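Local coordinates for bradyzoite surface antigen BSR4 (Toxoplasma gondii, PDB 2JKS), which is a bradyzoite-stage surface antigen of the SAG1-related (SRS) superfamily that binds zinc ions and probably takes part in interactions with the host, at residues Gly137-Ser142 against Thr152-Leu157; Cys176-Gly181 against Val273-Lys278; Cys218-Lys223 against Asp268-Val273. All blocks are in the same frame, centred on the assembly; numbering follows the deposited sequence.

Contact 1 (Gly137-Ser142 against Thr152-Leu157); sequences GCQATS and TAACKL
The flat groups here are the peptide units of Gly137-Thr141 and Thr152-Lys156, paired as the two antiparallel arms of a beta hairpin. One face of the sheet carries Gln139, Thr141, Thr152, Ala154 and Lys156; the other carries Cys138, Ala140, Ala153 and Cys155. At the peptide edges, two hydrogen-bonded pairs supply four bonds. Ala140 N reaches Ala153 O at 2.8 Å, and Cys155 N reaches Cys138 O at 2.9 Å. The return bond, Cys138 N to Cys155 O, is longer at 3.2 Å and more bent (142° at the hydrogen).

Between these pairs the strands come close: the CA atoms of Gln139 and Ala154 are 4.1 Å apart, which suits a methyl as small as that of Ala154. Gly137, lacking a side chain, lets Cys155 O settle 3.1 Å from its CA. Gln139 CG is anti to the backbone N (chi1 -172°), which carries CG to within 3.8 Å of Thr152 CB. The carboxamide of Gln139 continues over the same face, with OE1 beside Ala154 CB, and that oxygen accepts a hydrogen bond from Gly80 N. Thr141 and Thr152 lie side by side, OG1 of Thr141 being 3.6 Å from CG2 of Thr152; beta-branched residues fit extended strands well.

On the opposite face, the sulfurs of Cys138 and Cys155 are not joined to each other. Cys138 joins Cys46 and Cys155 joins Cys16, both on the other sheet of this SRS domain's beta sandwich. The chemistry thus divides the work: peptide hydrogen bonds zip the hairpin within its own sheet, while two disulfides from adjacent strands fasten it covalently to the sheet beneath, in a region away from the zinc sites.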
loop_
_atom_site.group_PDB
_atom_site.type_symbol
_atom_site.label_atom_id
_atom_site.label_comp_id
_atom_site.label_asym_id
_atom_site.label_seq_id
_atom_site.Cartn_x
_atom_site.Cartn_y
_atom_site.Cartn_z
ATOM N N GLY A 137 -1.347 -7.066 20.063
ATOM C CA GLY A 137 -2.128 -7.847 20.997
ATOM C C GLY A 137 -1.884 -7.376 22.413
ATOM O O GLY A 137 -1.034 -6.522 22.642
ATOM N N CYS A 138 -2.647 -7.918 23.357
ATOM C CA CYS A 138 -2.364 -7.707 24.776
ATOM C C CYS A 138 -2.341 -9.071 25.441
ATOM O O CYS A 138 -3.026 -9.972 25.005
ATOM C CB CYS A 138 -3.427 -6.800 25.422
ATOM S SG CYS A 138 -3.261 -5.117 24.854
ATOM N N GLN A 139 -1.534 -9.205 26.482
ATOM C CA GLN A 139 -1.493 -10.443 27.288
ATOM C C GLN A 139 -1.567 -10.029 28.752
ATOM O O GLN A 139 -0.902 -9.060 29.173
ATOM C CB GLN A 139 -0.210 -11.211 27.005
ATOM C CG GLN A 139 -0.163 -12.603 27.635
ATOM C CD GLN A 139 0.787 -13.511 26.908
ATOM O OE1 GLN A 139 0.382 -14.370 26.120
ATOM N NE2 GLN A 139 2.067 -13.324 27.160
ATOM N N ALA A 140 -2.387 -10.762 29.505
ATOM C CA ALA A 140 -2.631 -10.474 30.893
ATOM C C ALA A 140 -2.049 -11.666 31.625
ATOM O O ALA A 140 -2.285 -12.810 31.219
ATOM C CB ALA A 140 -4.098 -10.339 31.152
ATOM N N THR A 141 -1.264 -11.397 32.664
ATOM C CA THR A 141 -0.641 -12.459 33.433
ATOM C C THR A 141 -1.163 -12.407 34.874
ATOM O O THR A 141 -1.275 -11.326 35.456
ATOM C CB THR A 141 0.916 -12.390 33.409
ATOM O OG1 THR A 141 1.389 -12.300 32.051
ATOM C CG2 THR A 141 1.519 -13.665 34.065
ATOM N N SER A 142 -1.526 -13.587 35.397
ATOM C CA SER A 142 -1.991 -13.757 36.788
ATOM C C SER A 142 -0.805 -13.815 37.728
ATOM O O SER A 142 0.264 -14.282 37.348
ATOM C CB SER A 142 -2.777 -15.068 36.944
ATOM O OG SER A 142 -2.021 -16.159 36.418
ATOM N N THR A 152 -1.466 -17.024 31.710
ATOM C CA THR A 152 -1.781 -15.925 30.804
ATOM C C THR A 152 -3.082 -16.123 29.992
ATOM O O THR A 152 -3.569 -17.247 29.799
ATOM C CB THR A 152 -0.622 -15.678 29.812
ATOM O OG1 THR A 152 -0.508 -16.803 28.937
ATOM C CG2 THR A 152 0.663 -15.503 30.536
ATOM N N ALA A 153 -3.651 -15.002 29.547
ATOM C CA ALA A 153 -4.585 -15.011 28.444
ATOM C C ALA A 153 -4.148 -13.843 27.559
ATOM O O ALA A 153 -3.409 -12.949 28.000
ATOM C CB ALA A 153 -5.983 -14.819 28.933
ATOM N N ALA A 154 -4.577 -13.870 26.305
ATOM C CA ALA A 154 -4.191 -12.822 25.355
ATOM C C ALA A 154 -5.317 -12.525 24.354
ATOM O O ALA A 154 -6.224 -13.336 24.185
ATOM C CB ALA A 154 -2.922 -13.253 24.631
ATOM N N CYS A 155 -5.262 -11.341 23.740
ATOM C CA CYS A 155 -6.075 -11.011 22.563
ATOM C C CYS A 155 -5.113 -10.798 21.443
ATOM O O CYS A 155 -4.050 -10.172 21.614
ATOM C CB CYS A 155 -6.791 -9.677 22.735
ATOM S SG CYS A 155 -8.192 -9.723 23.804
ATOM N N LYS A 156 -5.497 -11.262 20.279
ATOM C CA LYS A 156 -4.730 -10.946 19.097
ATOM C C LYS A 156 -5.537 -10.129 18.038
ATOM O O LYS A 156 -6.632 -10.502 17.661
ATOM C CB LYS A 156 -4.184 -12.252 18.539
ATOM C CG LYS A 156 -3.481 -12.125 17.264
ATOM C CD LYS A 156 -3.701 -13.409 16.555
ATOM C CE LYS A 156 -2.461 -13.799 15.808
ATOM N NZ LYS A 156 -2.727 -15.103 15.204
ATOM N N LEU A 157 -4.975 -9.006 17.577
ATOM C CA LEU A 157 -5.656 -8.175 16.601
ATOM C C LEU A 157 -4.877 -8.142 15.299
ATOM O O LEU A 157 -3.749 -7.706 15.285
ATOM C CB LEU A 157 -5.842 -6.727 17.128
ATOM C CG LEU A 157 -6.579 -5.751 16.183
ATOM C CD1 LEU A 157 -8.007 -6.208 15.880
ATOM C CD2 LEU A 157 -6.575 -4.302 16.716
#

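Contact 2 (Cys176-Gly181 against Val273-Lys278); sequences CAYGKG and VGCVPK
Tyr178 OH lies against Cys275, only 3.1 Å from its CB, and is held there by a hydrogen bond that the hydroxyl gives to the carbonyl oxygen of Cys202, the disulfide partner of Cys275. The phenol bonds to the backbone of one half-cystine and packs on the side chain of the other.

Cys275 CB sits near the plane of the tyrosine ring, at its edge, and Cys275 O meets the same ring in plane, at the edge, 3.6 Å from CE1. Farther along the ring, CD1 approaches Pro277 CD at 4.2 Å, the two side chains being set obliquely. Tyr178 CG stands anti to the carbonyl carbon (chi1 -48°), beside the backbone N. A tyrosine suits this place because it combines a broad apolar body with a polar tip that can donate to the Cys202 carbonyl.

Beside the ring, two disulfides pack against each other. Cys176 SG approaches Cys275 SG at 3.3 Å, yet they are not bonded: Cys176 pairs with Cys301, and Cys275 with Cys202. The sulfurs pack tightly in a buried setting, and no hydrogen bond crosses the segments.

The side chain of Tyr178 is about 4 Å from that of Asp205, which binds a zinc ion together with Glu96 of the first SRS domain. The backbone of Tyr178 bonds to both Leu129 and Thr299, and Lys180 N bonds to Asp131. The loop 176-181 thus leaves strand 173-175 at the junction of the two SRS domains and lies against the end of strand 269-277, itself flanked by strands 206-209 and 301-307.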
loop_
_atom_site.group_PDB
_atom_site.type_symbol
_atom_site.label_atom_id
_atom_site.label_comp_id
_atom_site.label_asym_id
_atom_site.label_seq_id
_atom_site.Cartn_x
_atom_site.Cartn_y
_atom_site.Cartn_z
ATOM N N CYS A 176 1.168 4.508 -9.336
ATOM C CA CYS A 176 0.601 3.168 -9.509
ATOM C C CYS A 176 0.678 2.404 -8.182
ATOM O O CYS A 176 1.649 2.524 -7.444
ATOM C CB CYS A 176 1.350 2.363 -10.600
ATOM S SG CYS A 176 0.880 2.786 -12.308
ATOM N N ALA A 177 -0.375 1.647 -7.918
ATOM C CA ALA A 177 -0.410 0.680 -6.815
ATOM C C ALA A 177 -1.023 -0.633 -7.327
ATOM O O ALA A 177 -1.410 -0.742 -8.496
ATOM C CB ALA A 177 -1.171 1.262 -5.618
ATOM N N TYR A 178 -1.083 -1.652 -6.464
ATOM C CA TYR A 178 -1.154 -3.038 -6.912
ATOM C C TYR A 178 -2.009 -3.871 -5.941
ATOM O O TYR A 178 -2.093 -5.110 -6.079
ATOM C CB TYR A 178 0.276 -3.659 -6.988
ATOM C CG TYR A 178 1.268 -2.767 -7.709
ATOM C CD1 TYR A 178 1.240 -2.662 -9.114
ATOM C CD2 TYR A 178 2.176 -1.974 -6.997
ATOM C CE1 TYR A 178 2.057 -1.781 -9.777
ATOM C CE2 TYR A 178 3.018 -1.128 -7.655
ATOM C CZ TYR A 178 2.930 -1.012 -9.037
ATOM O OH TYR A 178 3.791 -0.189 -9.656
ATOM N N GLY A 179 -2.670 -3.194 -5.000
ATOM C CA GLY A 179 -3.611 -3.860 -4.086
ATOM C C GLY A 179 -4.815 -4.447 -4.765
ATOM O O GLY A 179 -5.158 -4.051 -5.877
ATOM N N LYS A 180 -5.455 -5.402 -4.102
ATOM C CA LYS A 180 -6.744 -5.942 -4.539
ATOM C C LYS A 180 -7.758 -4.884 -5.054
ATOM O O LYS A 180 -8.444 -5.109 -6.074
ATOM C CB LYS A 180 -7.402 -6.792 -3.387
ATOM C CG LYS A 180 -8.544 -7.721 -3.853
ATOM C CD LYS A 180 -9.351 -8.279 -2.656
ATOM C CE LYS A 180 -10.556 -9.154 -3.093
ATOM N NZ LYS A 180 -11.786 -8.348 -3.402
ATOM N N GLY A 181 -7.854 -3.751 -4.371
ATOM C CA GLY A 181 -8.759 -2.686 -4.751
ATOM C C GLY A 181 -8.139 -1.483 -5.467
ATOM O O GLY A 181 -8.822 -0.509 -5.698
ATOM N N VAL A 273 0.440 2.337 -21.313
ATOM C CA VAL A 273 1.560 1.819 -20.572
ATOM C C VAL A 273 1.088 1.630 -19.116
ATOM O O VAL A 273 -0.081 1.812 -18.802
ATOM C CB VAL A 273 2.746 2.807 -20.564
ATOM C CG1 VAL A 273 3.345 2.964 -21.946
ATOM C CG2 VAL A 273 2.266 4.184 -20.047
ATOM N N GLY A 274 2.006 1.223 -18.250
ATOM C CA GLY A 274 1.674 1.109 -16.850
ATOM C C GLY A 274 2.727 0.408 -16.040
ATOM O O GLY A 274 3.942 0.446 -16.366
ATOM N N CYS A 275 2.250 -0.202 -14.952
ATOM C CA CYS A 275 3.105 -0.855 -13.966
ATOM C C CYS A 275 2.505 -2.187 -13.607
ATOM O O CYS A 275 1.306 -2.300 -13.310
ATOM C CB CYS A 275 3.259 0.025 -12.707
ATOM S SG CYS A 275 3.941 1.671 -12.959
ATOM N N VAL A 276 3.351 -3.218 -13.656
ATOM C CA VAL A 276 2.962 -4.553 -13.184
ATOM C C VAL A 276 3.732 -4.898 -11.912
ATOM O O VAL A 276 4.840 -4.369 -11.700
ATOM C CB VAL A 276 3.114 -5.636 -14.319
ATOM C CG1 VAL A 276 2.250 -5.235 -15.518
ATOM C CG2 VAL A 276 4.554 -5.730 -14.754
ATOM N N PRO A 277 3.124 -5.721 -11.016
ATOM C CA PRO A 277 3.863 -6.101 -9.798
ATOM C C PRO A 277 5.178 -6.771 -10.181
ATOM O O PRO A 277 5.204 -7.587 -11.137
ATOM C CB PRO A 277 2.935 -7.135 -9.098
ATOM C CG PRO A 277 1.592 -6.926 -9.646
ATOM C CD PRO A 277 1.764 -6.297 -11.049
ATOM N N LYS A 278 6.258 -6.409 -9.497
ATOM C CA LYS A 278 7.576 -6.780 -9.991
ATOM C C LYS A 278 7.819 -8.283 -9.998
ATOM O O LYS A 278 7.369 -8.996 -9.104
ATOM C CB LYS A 278 8.692 -6.020 -9.294
ATOM C CG LYS A 278 9.030 -6.410 -7.889
ATOM C CD LYS A 278 10.189 -5.499 -7.401
ATOM C CE LYS A 278 11.137 -5.063 -8.566
ATOM N NZ LYS A 278 10.698 -3.798 -9.306
#

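Contact 3 (Cys218-Lys223 against Asp268-Val273); sequences CVADSK and DQQFLV
A single antiparallel beta bridge joins Cys218 to Leu272, just before the chain at Ala220-Lys223 folds into a beta turn over strand 269-277 of the second SRS domain. The bridge is a hydrogen-bonded pair: Cys218 N reaches Leu272 O at 2.9 Å, while Leu272 N gives a longer, more bent bond to Cys218 O. Lys223 N closes the turn on Ala220 O at 3.0 Å.

Apolar packing centres on Leu272. Its CG is anti to the backbone N (chi1 -174°). Of the two methyls, CD2 lies 3.7 Å from Cys218 CB, and CD1 the same distance from Lys223 CA. A branched leucine suits the place because its two methyls can touch both Cys218 and Lys223. Ala220, small enough for the close approach, sets CB 4.0 Å from Gln270 CB. Cys218 itself is tied to Cys228 by a disulfide.

The side-chain polar contacts across the segments are weak. Lys223 NZ makes weak hydrogen bonds to Gln270 OE1 and to Ala220 O, the side chains of Lys223 and Gln270 crossing at about a right angle; NE2 of Gln270 is bonded to Thr306 OG1. Apart from these, one water bridges the backbones, accepting from Ala220 N at 2.9 Å and donating to Gln270 O at 3.0 Å.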
loop_
_atom_site.group_PDB
_atom_site.type_symbol
_atom_site.label_atom_id
_atom_site.label_comp_id
_atom_site.label_asym_id
_atom_site.label_seq_id
_atom_site.Cartn_x
_atom_site.Cartn_y
_atom_site.Cartn_z
ATOM N N CYS A 218 1.821 -0.492 -25.344
ATOM C CA CYS A 218 0.827 -1.554 -25.511
ATOM C C CYS A 218 -0.323 -0.992 -26.344
ATOM O O CYS A 218 -0.845 0.115 -26.056
ATOM C CB CYS A 218 0.276 -2.052 -24.164
ATOM S SG CYS A 218 1.478 -2.428 -22.858
ATOM N N VAL A 219 -0.715 -1.699 -27.399
ATOM C CA VAL A 219 -1.956 -1.300 -28.100
ATOM C C VAL A 219 -3.108 -1.034 -27.112
ATOM O O VAL A 219 -3.359 -1.833 -26.188
ATOM C CB VAL A 219 -2.365 -2.319 -29.186
ATOM C CG1 VAL A 219 -3.575 -1.778 -29.987
ATOM C CG2 VAL A 219 -1.177 -2.546 -30.082
ATOM N N ALA A 220 -3.792 0.096 -27.303
ATOM C CA ALA A 220 -4.718 0.572 -26.289
ATOM C C ALA A 220 -6.009 -0.254 -26.235
ATOM O O ALA A 220 -6.660 -0.233 -25.212
ATOM C CB ALA A 220 -4.998 2.071 -26.461
ATOM N N ASP A 221 -6.326 -1.015 -27.306
ATOM C CA ASP A 221 -7.627 -1.778 -27.403
ATOM C C ASP A 221 -7.871 -2.729 -26.237
ATOM O O ASP A 221 -8.994 -2.895 -25.790
ATOM C CB ASP A 221 -7.746 -2.637 -28.688
ATOM C CG ASP A 221 -7.057 -2.032 -29.900
ATOM O OD1 ASP A 221 -6.828 -0.795 -29.939
ATOM O OD2 ASP A 221 -6.746 -2.828 -30.849
ATOM N N SER A 222 -6.810 -3.341 -25.718
ATOM C CA SER A 222 -6.967 -4.269 -24.583
ATOM C C SER A 222 -7.457 -3.593 -23.292
ATOM O O SER A 222 -8.023 -4.246 -22.444
ATOM C CB SER A 222 -5.627 -4.984 -24.278
ATOM O OG SER A 222 -4.786 -4.107 -23.509
ATOM N N LYS A 223 -7.214 -2.279 -23.153
ATOM C CA LYS A 223 -7.479 -1.556 -21.876
ATOM C C LYS A 223 -6.913 -2.240 -20.607
ATOM O O LYS A 223 -7.390 -2.050 -19.490
ATOM C CB LYS A 223 -8.993 -1.173 -21.750
ATOM C CG LYS A 223 -9.630 -0.541 -23.002
ATOM C CD LYS A 223 -8.933 0.711 -23.488
ATOM C CE LYS A 223 -9.789 1.555 -24.529
ATOM N NZ LYS A 223 -8.893 2.179 -25.592
ATOM N N ASP A 268 -5.793 12.568 -33.129
ATOM C CA ASP A 268 -5.830 12.026 -31.743
ATOM C C ASP A 268 -5.277 10.600 -31.837
ATOM O O ASP A 268 -5.562 9.887 -32.812
ATOM C CB ASP A 268 -7.262 11.906 -31.253
ATOM C CG ASP A 268 -7.912 13.240 -30.950
ATOM O OD1 ASP A 268 -7.270 14.276 -31.158
ATOM O OD2 ASP A 268 -9.054 13.179 -30.491
ATOM N N GLN A 269 -4.449 10.210 -30.876
ATOM C CA GLN A 269 -3.924 8.842 -30.806
ATOM C C GLN A 269 -4.144 8.346 -29.361
ATOM O O GLN A 269 -4.380 9.126 -28.443
ATOM C CB GLN A 269 -2.419 8.835 -31.137
ATOM C CG GLN A 269 -2.036 9.521 -32.445
ATOM C CD GLN A 269 -2.508 8.739 -33.658
ATOM O OE1 GLN A 269 -2.748 7.526 -33.563
ATOM N NE2 GLN A 269 -2.637 9.429 -34.818
ATOM N N GLN A 270 -4.056 7.049 -29.144
ATOM C CA GLN A 270 -4.201 6.549 -27.758
ATOM C C GLN A 270 -3.150 5.498 -27.639
ATOM O O GLN A 270 -2.810 4.815 -28.626
ATOM C CB GLN A 270 -5.539 5.880 -27.522
ATOM C CG GLN A 270 -6.765 6.781 -27.411
ATOM C CD GLN A 270 -7.928 6.004 -26.787
ATOM O OE1 GLN A 270 -8.230 4.861 -27.222
ATOM N NE2 GLN A 270 -8.565 6.590 -25.735
ATOM N N PHE A 271 -2.559 5.425 -26.449
ATOM C CA PHE A 271 -1.567 4.384 -26.182
ATOM C C PHE A 271 -1.725 3.961 -24.723
ATOM O O PHE A 271 -2.340 4.678 -23.926
ATOM C CB PHE A 271 -0.130 4.805 -26.548
ATOM C CG PHE A 271 0.452 5.892 -25.661
ATOM C CD1 PHE A 271 1.182 5.554 -24.500
ATOM C CD2 PHE A 271 0.257 7.250 -25.964
ATOM C CE1 PHE A 271 1.744 6.534 -23.716
ATOM C CE2 PHE A 271 0.854 8.245 -25.162
ATOM C CZ PHE A 271 1.583 7.896 -24.051
ATOM N N LEU A 272 -1.185 2.783 -24.395
ATOM C CA LEU A 272 -1.274 2.279 -23.041
ATOM C C LEU A 272 0.124 1.910 -22.532
ATOM O O LEU A 272 0.879 1.284 -23.211
ATOM C CB LEU A 272 -2.217 1.082 -23.047
ATOM C CG LEU A 272 -2.710 0.311 -21.853
ATOM C CD1 LEU A 272 -3.965 -0.377 -22.326
ATOM C CD2 LEU A 272 -1.691 -0.720 -21.350
ATOM N N VAL A 273 0.440 2.337 -21.313
ATOM C CA VAL A 273 1.560 1.819 -20.572
ATOM C C VAL A 273 1.088 1.630 -19.116
ATOM O O VAL A 273 -0.081 1.812 -18.802
ATOM C CB VAL A 273 2.746 2.807 -20.564
ATOM C CG1 VAL A 273 3.345 2.964 -21.946
ATOM C CG2 VAL A 273 2.266 4.184 -20.047
HETATM O O HOH W 1 -3.230 1.942 -29.453
#

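Overall arrangement
From the N terminus, contact 1 closes a short hairpin loop between strands 132-141 and 152-161 in the first SRS domain. The chain then passes into the second domain, where contact 2 opens just after strand 173-175 and closes roughly a hundred residues later on strand 269-277. Contact 3 opens and closes within that long excursion, its second segment preceding that of contact 2 and sharing Val273 with it. Contacts 2 and 3 have centres about 17 Å apart; contact 2 joins the C-terminal end of the strand to the loop at the domain junction, and contact 3 joins its earlier part to the loop 218-223. Contacts 1 and 3 lie on opposite sides of the chain's centre, their centres about 54 Å apart.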